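Long-range contact in periplasmic binding protein (Agrobacterium tumefaciens str. B6, PDB 5L9G), which binds the opine mannopine as a periplasmic solute-binding protein and probably delivers it to an ABC transporter for uptake: residues 89-101 and 256-270. Residues are numbered along the deposited sequence; the frame is centred on the assembly and turned at random.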
ATOM      1  N   ALA A  89      18.250  -4.753  -2.779  1.00 64.21           N
ATOM      2  CA  ALA A  89      19.492  -4.245  -3.399  1.00 66.97           C
ATOM      3  C   ALA A  89      20.369  -3.497  -2.391  1.00 71.22           C
ATOM      4  O   ALA A  89      21.604  -3.582  -2.457  1.00 73.37           O
ATOM      5  CB  ALA A  89      19.150  -3.335  -4.573  1.00 67.25           C
ATOM      6  N   ALA A  90      19.732  -2.798  -1.433  1.00 65.92           N
ATOM      7  CA  ALA A  90      20.429  -2.054  -0.382  1.00 66.66           C
ATOM      8  C   ALA A  90      20.928  -2.954   0.776  1.00 71.99           C
ATOM      9  O   ALA A  90      21.539  -2.451   1.720  1.00 72.67           O
ATOM     10  CB  ALA A  90      19.542  -0.936   0.145  1.00 64.60           C
ATOM     11  N   GLY A  91      20.678  -4.261   0.676  1.00 68.53           N
ATOM     12  CA  GLY A  91      21.071  -5.247   1.680  1.00 69.63           C
ATOM     13  C   GLY A  91      20.303  -5.126   2.982  1.00 71.32           C
ATOM     14  O   GLY A  91      20.843  -5.416   4.052  1.00 71.96           O
ATOM     15  N   VAL A  92      19.030  -4.710   2.900  1.00 64.77           N
ATOM     16  CA  VAL A  92      18.165  -4.498   4.068  1.00 62.81           C
ATOM     17  C   VAL A  92      17.372  -5.770   4.438  1.00 65.37           C
ATOM     18  O   VAL A  92      16.917  -5.900   5.576  1.00 62.70           O
ATOM     19  CB  VAL A  92      17.258  -3.247   3.837  1.00 64.99           C
ATOM     20  CG1 VAL A  92      16.298  -2.991   5.001  1.00 62.62           C
ATOM     21  CG2 VAL A  92      18.118  -2.017   3.588  1.00 66.53           C
ATOM     22  N   LEU A  93      17.256  -6.723   3.500  1.00 63.34           N
ATOM     23  CA  LEU A  93      16.419  -7.905   3.714  1.00 61.41           C
ATOM     24  C   LEU A  93      17.156  -9.228   3.833  1.00 67.15           C
ATOM     25  O   LEU A  93      18.095  -9.489   3.080  1.00 69.16           O
ATOM     26  CB  LEU A  93      15.365  -7.997   2.579  1.00 58.18           C
ATOM     27  CG  LEU A  93      14.496  -6.750   2.311  1.00 58.56           C
ATOM     28  CD1 LEU A  93      13.450  -7.030   1.234  1.00 57.34           C
ATOM     29  CD2 LEU A  93      13.780  -6.255   3.609  1.00 55.53           C
ATOM     30  N   GLU A  94      16.698 -10.080   4.766  1.00 61.77           N
ATOM     31  CA  GLU A  94      17.191 -11.443   4.932  1.00 63.68           C
ATOM     32  C   GLU A  94      16.558 -12.281   3.824  1.00 67.52           C
ATOM     33  O   GLU A  94      15.402 -12.025   3.463  1.00 64.42           O
ATOM     34  CB  GLU A  94      16.728 -12.037   6.267  1.00 64.49           C
ATOM     35  CG  GLU A  94      17.564 -11.647   7.471  1.00 78.26           C
ATOM     36  CD  GLU A  94      18.966 -12.222   7.595  1.00 92.51           C
ATOM     37  OE1 GLU A  94      19.724 -11.712   8.451  1.00 94.84           O
ATOM     38  OE2 GLU A  94      19.308 -13.175   6.858  1.00 77.43           O
ATOM     39  N   LYS A  95      17.288 -13.286   3.304  1.00 66.08           N
ATOM     40  CA  LYS A  95      16.715 -14.213   2.325  1.00 65.59           C
ATOM     41  C   LYS A  95      15.841 -15.174   3.142  1.00 70.48           C
ATOM     42  O   LYS A  95      16.269 -15.633   4.208  1.00 70.39           O
ATOM     43  CB  LYS A  95      17.810 -14.988   1.553  1.00 70.25           C
ATOM     44  CG  LYS A  95      17.974 -14.526   0.110  1.00 83.83           C
ATOM     45  CD  LYS A  95      18.967 -13.375   0.004  1.00 88.00           C
ATOM     46  CE  LYS A  95      19.038 -12.772  -1.375  1.00 81.59           C
ATOM     47  NZ  LYS A  95      19.621 -11.407  -1.327  1.00 82.32           N
ATOM     48  N   LEU A  96      14.608 -15.417   2.699  1.00 65.84           N
ATOM     49  CA  LEU A  96      13.691 -16.293   3.433  1.00 65.47           C
ATOM     50  C   LEU A  96      13.971 -17.774   3.175  1.00 74.07           C
ATOM     51  O   LEU A  96      14.519 -18.117   2.121  1.00 74.20           O
ATOM     52  CB  LEU A  96      12.227 -15.939   3.098  1.00 62.58           C
ATOM     53  CG  LEU A  96      11.781 -14.518   3.485  1.00 65.33           C
ATOM     54  CD1 LEU A  96      10.395 -14.219   2.967  1.00 63.71           C
ATOM     55  CD2 LEU A  96      11.794 -14.311   5.000  1.00 67.61           C
ATOM     56  N   ASP A  97      13.587 -18.654   4.134  1.00 73.67           N
ATOM     57  CA  ASP A  97      13.736 -20.113   4.024  1.00 77.00           C
ATOM     58  C   ASP A  97      13.028 -20.604   2.744  1.00 83.31           C
ATOM     59  O   ASP A  97      12.037 -19.984   2.336  1.00 78.94           O
ATOM     60  CB  ASP A  97      13.193 -20.832   5.273  1.00 79.09           C
ATOM     61  CG  ASP A  97      14.087 -20.768   6.510  1.00 89.35           C
ATOM     62  OD1 ASP A  97      15.217 -20.234   6.407  1.00 89.76           O
ATOM     63  OD2 ASP A  97      13.655 -21.252   7.581  1.00 95.39           O
ATOM     64  N   PRO A  98      13.553 -21.658   2.072  1.00 85.52           N
ATOM     65  CA  PRO A  98      12.994 -22.063   0.770  1.00 85.85           C
ATOM     66  C   PRO A  98      11.478 -22.271   0.672  1.00 88.49           C
ATOM     67  O   PRO A  98      10.859 -21.692  -0.232  1.00 87.67           O
ATOM     68  CB  PRO A  98      13.742 -23.357   0.451  1.00 91.12           C
ATOM     69  CG  PRO A  98      15.033 -23.227   1.152  1.00 97.39           C
ATOM     70  CD  PRO A  98      14.757 -22.455   2.403  1.00 91.12           C
ATOM     71  N   ASP A  99      10.881 -23.102   1.548  1.00 84.00           N
ATOM     72  CA  ASP A  99       9.453 -23.396   1.428  1.00 81.57           C
ATOM     73  C   ASP A  99       8.594 -22.702   2.504  1.00 79.21           C
ATOM     74  O   ASP A  99       7.685 -23.322   3.061  1.00 78.51           O
ATOM     75  CB  ASP A  99       9.214 -24.928   1.383  1.00 86.50           C
ATOM     76  CG  ASP A  99       9.757 -25.645   0.144  1.00101.98           C
ATOM     77  OD1 ASP A  99       9.744 -25.039  -0.956  1.00101.67           O
ATOM     78  OD2 ASP A  99      10.146 -26.828   0.265  1.00111.85           O
ATOM     79  N   ILE A 100       8.855 -21.399   2.751  1.00 71.30           N
ATOM     80  CA  ILE A 100       8.127 -20.579   3.739  1.00 67.73           C
ATOM     81  C   ILE A 100       6.606 -20.550   3.414  1.00 67.44           C
ATOM     82  O   ILE A 100       5.778 -20.559   4.325  1.00 66.49           O
ATOM     83  CB  ILE A 100       8.783 -19.180   3.931  1.00 69.64           C
ATOM     84  CG1 ILE A 100       8.191 -18.430   5.145  1.00 68.50           C
ATOM     85  CG2 ILE A 100       8.759 -18.331   2.652  1.00 70.05           C
ATOM     86  CD1 ILE A 100       9.190 -17.613   5.950  1.00 72.60           C
ATOM     87  N   VAL A 101       6.261 -20.571   2.121  1.00 61.44           N
ATOM     88  CA  VAL A 101       4.909 -20.708   1.580  1.00 59.15           C
ATOM     89  C   VAL A 101       5.029 -21.546   0.310  1.00 63.87           C
ATOM     90  O   VAL A 101       6.122 -21.696  -0.236  1.00 63.30           O
ATOM     91  CB  VAL A 101       4.171 -19.364   1.285  1.00 59.07           C
ATOM     92  CG1 VAL A 101       3.870 -18.586   2.564  1.00 56.51           C
ATOM     93  CG2 VAL A 101       4.923 -18.507   0.266  1.00 58.48           C
ATOM     94  N   ILE A 256      12.030 -10.031   6.376  1.00 51.68           N
ATOM     95  CA  ILE A 256      12.792 -10.085   7.625  1.00 52.88           C
ATOM     96  C   ILE A 256      14.020  -9.204   7.439  1.00 58.19           C
ATOM     97  O   ILE A 256      14.680  -9.285   6.408  1.00 59.40           O
ATOM     98  CB  ILE A 256      13.068 -11.541   8.084  1.00 57.50           C
ATOM     99  CG1 ILE A 256      11.729 -12.185   8.542  1.00 57.71           C
ATOM    100  CG2 ILE A 256      14.131 -11.590   9.208  1.00 57.71           C
ATOM    101  CD1 ILE A 256      11.751 -13.689   8.752  1.00 71.12           C
ATOM    102  N   VAL A 257      14.259  -8.296   8.393  1.00 54.91           N
ATOM    103  CA  VAL A 257      15.364  -7.333   8.349  1.00 56.22           C
ATOM    104  C   VAL A 257      16.718  -8.052   8.445  1.00 62.80           C
ATOM    105  O   VAL A 257      16.875  -8.959   9.269  1.00 62.03           O
ATOM    106  CB  VAL A 257      15.197  -6.211   9.418  1.00 59.74           C
ATOM    107  CG1 VAL A 257      16.280  -5.139   9.275  1.00 61.08           C
ATOM    108  CG2 VAL A 257      13.813  -5.571   9.329  1.00 57.02           C
ATOM    109  N   LYS A 258      17.676  -7.676   7.563  1.00 60.69           N
ATOM    110  CA  LYS A 258      19.036  -8.232   7.562  1.00 63.15           C
ATOM    111  C   LYS A 258      19.656  -7.978   8.937  1.00 68.60           C
ATOM    112  O   LYS A 258      19.714  -6.834   9.385  1.00 66.48           O
ATOM    113  CB  LYS A 258      19.881  -7.584   6.456  1.00 66.14           C
ATOM    114  CG  LYS A 258      21.229  -8.276   6.225  1.00 73.79           C
ATOM    115  CD  LYS A 258      21.206  -9.117   4.958  1.00 84.66           C
ATOM    116  CE  LYS A 258      22.292 -10.160   4.940  1.00104.11           C
ATOM    117  NZ  LYS A 258      22.221 -10.990   3.712  1.00114.79           N
ATOM    118  N   GLY A 259      20.075  -9.054   9.599  1.00 69.46           N
ATOM    119  CA  GLY A 259      20.662  -8.993  10.930  1.00 70.90           C
ATOM    120  C   GLY A 259      19.627  -8.934  12.035  1.00 72.82           C
ATOM    121  O   GLY A 259      19.961  -8.539  13.160  1.00 73.08           O
ATOM    122  N   ALA A 260      18.358  -9.344  11.728  1.00 66.81           N
ATOM    123  CA  ALA A 260      17.235  -9.379  12.682  1.00 63.70           C
ATOM    124  C   ALA A 260      17.693 -10.108  13.960  1.00 68.47           C
ATOM    125  O   ALA A 260      18.254 -11.203  13.853  1.00 68.54           O
ATOM    126  CB  ALA A 260      16.043 -10.104  12.087  1.00 61.26           C
ATOM    127  N   PRO A 261      17.486  -9.522  15.166  1.00 66.67           N
ATOM    128  CA  PRO A 261      17.975 -10.189  16.395  1.00 68.29           C
ATOM    129  C   PRO A 261      17.327 -11.539  16.709  1.00 71.33           C
ATOM    130  O   PRO A 261      17.958 -12.394  17.330  1.00 71.59           O
ATOM    131  CB  PRO A 261      17.724  -9.153  17.500  1.00 69.40           C
ATOM    132  CG  PRO A 261      16.689  -8.234  16.939  1.00 70.63           C
ATOM    133  CD  PRO A 261      16.859  -8.216  15.464  1.00 66.03           C
ATOM    134  N   HIS A 262      16.077 -11.731  16.277  1.00 67.01           N
ATOM    135  CA  HIS A 262      15.320 -12.963  16.504  1.00 67.93           C
ATOM    136  C   HIS A 262      14.940 -13.555  15.155  1.00 69.53           C
ATOM    137  O   HIS A 262      13.795 -13.966  14.957  1.00 66.53           O
ATOM    138  CB  HIS A 262      14.068 -12.674  17.359  1.00 67.43           C
ATOM    139  CG  HIS A 262      14.326 -11.773  18.525  1.00 71.64           C
ATOM    140  ND1 HIS A 262      14.880 -12.253  19.695  1.00 75.68           N
ATOM    141  CD2 HIS A 262      14.111 -10.443  18.656  1.00 71.94           C
ATOM    142  CE1 HIS A 262      14.969 -11.211  20.506  1.00 74.78           C
ATOM    143  NE2 HIS A 262      14.514 -10.101  19.928  1.00 73.16           N
ATOM    144  N   ARG A 263      15.926 -13.592  14.228  1.00 67.68           N
ATOM    145  CA  ARG A 263      15.799 -14.053  12.841  1.00 66.72           C
ATOM    146  C   ARG A 263      15.072 -15.402  12.688  1.00 70.34           C
ATOM    147  O   ARG A 263      14.106 -15.475  11.932  1.00 67.74           O
ATOM    148  CB  ARG A 263      17.191 -14.084  12.173  1.00 69.09           C
ATOM    149  CG  ARG A 263      17.182 -14.396  10.676  1.00 78.25           C
ATOM    150  CD  ARG A 263      18.477 -15.088  10.290  1.00 89.65           C
ATOM    151  NE  ARG A 263      18.377 -15.855   9.046  1.00100.02           N
ATOM    152  CZ  ARG A 263      17.852 -17.074   8.941  1.00115.59           C
ATOM    153  NH1 ARG A 263      17.822 -17.691   7.767  1.00106.90           N
ATOM    154  NH2 ARG A 263      17.331 -17.676  10.004  1.00101.20           N
ATOM    155  N   ASP A 264      15.509 -16.449  13.424  1.00 69.24           N
ATOM    156  CA  ASP A 264      14.935 -17.798  13.331  1.00 70.22           C
ATOM    157  C   ASP A 264      13.480 -17.881  13.840  1.00 70.31           C
ATOM    158  O   ASP A 264      12.630 -18.445  13.141  1.00 68.50           O
ATOM    159  CB  ASP A 264      15.856 -18.821  14.013  1.00 76.35           C
ATOM    160  CG  ASP A 264      17.308 -18.595  13.641  1.00 95.61           C
ATOM    161  OD1 ASP A 264      17.681 -18.903  12.488  1.00 97.11           O
ATOM    162  OD2 ASP A 264      18.041 -17.994  14.456  1.00106.29           O
ATOM    163  N   ALA A 265      13.173 -17.270  15.003  1.00 65.61           N
ATOM    164  CA  ALA A 265      11.811 -17.230  15.547  1.00 63.46           C
ATOM    165  C   ALA A 265      10.883 -16.436  14.592  1.00 63.65           C
ATOM    166  O   ALA A 265       9.730 -16.830  14.361  1.00 61.51           O
ATOM    167  CB  ALA A 265      11.816 -16.593  16.930  1.00 64.08           C
ATOM    168  N   ALA A 266      11.411 -15.339  14.007  1.00 59.85           N
ATOM    169  CA  ALA A 266      10.690 -14.503  13.044  1.00 57.80           C
ATOM    170  C   ALA A 266      10.307 -15.308  11.789  1.00 59.93           C
ATOM    171  O   ALA A 266       9.195 -15.155  11.292  1.00 56.83           O
ATOM    172  CB  ALA A 266      11.529 -13.294  12.660  1.00 58.63           C
ATOM    173  N   MET A 267      11.208 -16.195  11.308  1.00 59.49           N
ATOM    174  CA  MET A 267      10.959 -17.062  10.154  1.00 59.54           C
ATOM    175  C   MET A 267       9.753 -17.990  10.432  1.00 63.34           C
ATOM    176  O   MET A 267       8.849 -18.078   9.594  1.00 62.38           O
ATOM    177  CB  MET A 267      12.233 -17.863   9.790  1.00 64.79           C
ATOM    178  CG  MET A 267      12.291 -18.296   8.351  1.00 68.32           C
ATOM    179  SD  MET A 267      12.675 -16.962   7.178  1.00 70.82           S
ATOM    180  CE  MET A 267      14.435 -16.906   7.315  1.00 70.69           C
ATOM    181  N   ARG A 268       9.722 -18.627  11.629  1.00 61.26           N
ATOM    182  CA  ARG A 268       8.643 -19.530  12.059  1.00 60.78           C
ATOM    183  C   ARG A 268       7.328 -18.759  12.155  1.00 60.17           C
ATOM    184  O   ARG A 268       6.286 -19.258  11.735  1.00 59.26           O
ATOM    185  CB  ARG A 268       8.944 -20.163  13.436  1.00 61.67           C
ATOM    186  CG  ARG A 268      10.136 -21.093  13.497  1.00 74.10           C
ATOM    187  CD  ARG A 268      10.009 -22.103  14.641  1.00 76.57           C
ATOM    188  NE  ARG A 268       9.834 -21.469  15.951  1.00 74.50           N
ATOM    189  CZ  ARG A 268       8.811 -21.696  16.773  1.00 87.93           C
ATOM    190  NH1 ARG A 268       7.847 -22.541  16.428  1.00 75.77           N
ATOM    191  NH2 ARG A 268       8.752 -21.091  17.952  1.00 76.72           N
ATOM    192  N   PHE A 269       7.389 -17.540  12.711  1.00 55.11           N
ATOM    193  CA  PHE A 269       6.240 -16.655  12.919  1.00 52.36           C
ATOM    194  C   PHE A 269       5.626 -16.244  11.572  1.00 54.23           C
ATOM    195  O   PHE A 269       4.414 -16.394  11.368  1.00 52.65           O
ATOM    196  CB  PHE A 269       6.669 -15.448  13.767  1.00 53.04           C
ATOM    197  CG  PHE A 269       5.572 -14.556  14.318  1.00 51.33           C
ATOM    198  CD1 PHE A 269       4.288 -15.054  14.545  1.00 53.26           C
ATOM    199  CD2 PHE A 269       5.848 -13.251  14.700  1.00 51.84           C
ATOM    200  CE1 PHE A 269       3.285 -14.236  15.101  1.00 51.92           C
ATOM    201  CE2 PHE A 269       4.843 -12.432  15.238  1.00 51.79           C
ATOM    202  CZ  PHE A 269       3.569 -12.930  15.432  1.00 48.79           C
ATOM    203  N   LEU A 270       6.486 -15.830  10.621  1.00 52.10           N
ATOM    204  CA  LEU A 270       6.069 -15.465   9.262  1.00 50.61           C
ATOM    205  C   LEU A 270       5.446 -16.655   8.519  1.00 54.02           C
ATOM    206  O   LEU A 270       4.426 -16.471   7.864  1.00 51.15           O
ATOM    207  CB  LEU A 270       7.238 -14.856   8.468  1.00 50.88           C
ATOM    208  CG  LEU A 270       6.963 -14.493   6.992  1.00 55.01           C
ATOM    209  CD1 LEU A 270       5.757 -13.575   6.846  1.00 53.42           C
ATOM    210  CD2 LEU A 270       8.189 -13.914   6.339  1.00 59.18           C
TER
HETATM  211  O   HOH W   1      12.860 -11.312   3.932  1.00 46.22           O
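The Arg263 guanidinium meets Glu94 OE2 at its edge, in plane, while Met267 CE lies over the rim of one face. Here the loop after helix 84-89 meets the end of strand 240-256 and the turn into helix 263-273, within one lobe of the solute-binding fold. The Glu94 carboxylate is turned 84° against that guanidinium, with OE2 3.6 Å from Arg263 NE in a salt bridge. Arg263 NH1 has a longer salt bridge to Asp97 OD1, and NH2 pairs with Asp264 OD1, which makes a four-residue network. Nearby, Leu93 and Val257 form a single beta bridge. Two nearly straight backbone bonds frame the bridge: Lys258 N to Val92 O (2.8 Å) and Glu94 N to Ile256 O (2.7 Å). A water extends it, giving to Glu94 O and accepting from Ile256 N. The side chains of Leu93 and Val257 both touch Ile77 of strand 76-80. Farther along, Leu96 CD2 touches both Met267 SD, at 3.5 Å, and Ile256 CD1, at 3.8 Å. Ile100 CD1 touches the same sulfur and Leu270 CD2. The bend of Met267 at chi2 (75°) brings SD within 3.6 Å of Asp97 N, a weak hydrogen bond. A second bend, at chi3, sets CE over the guanidinium. Glu94 also bends at chi2, and this takes its carboxylate to the type II turn Val257-Ala260. There Gly259 N donates to the anti side of Glu94 OE1 at 2.9 Å.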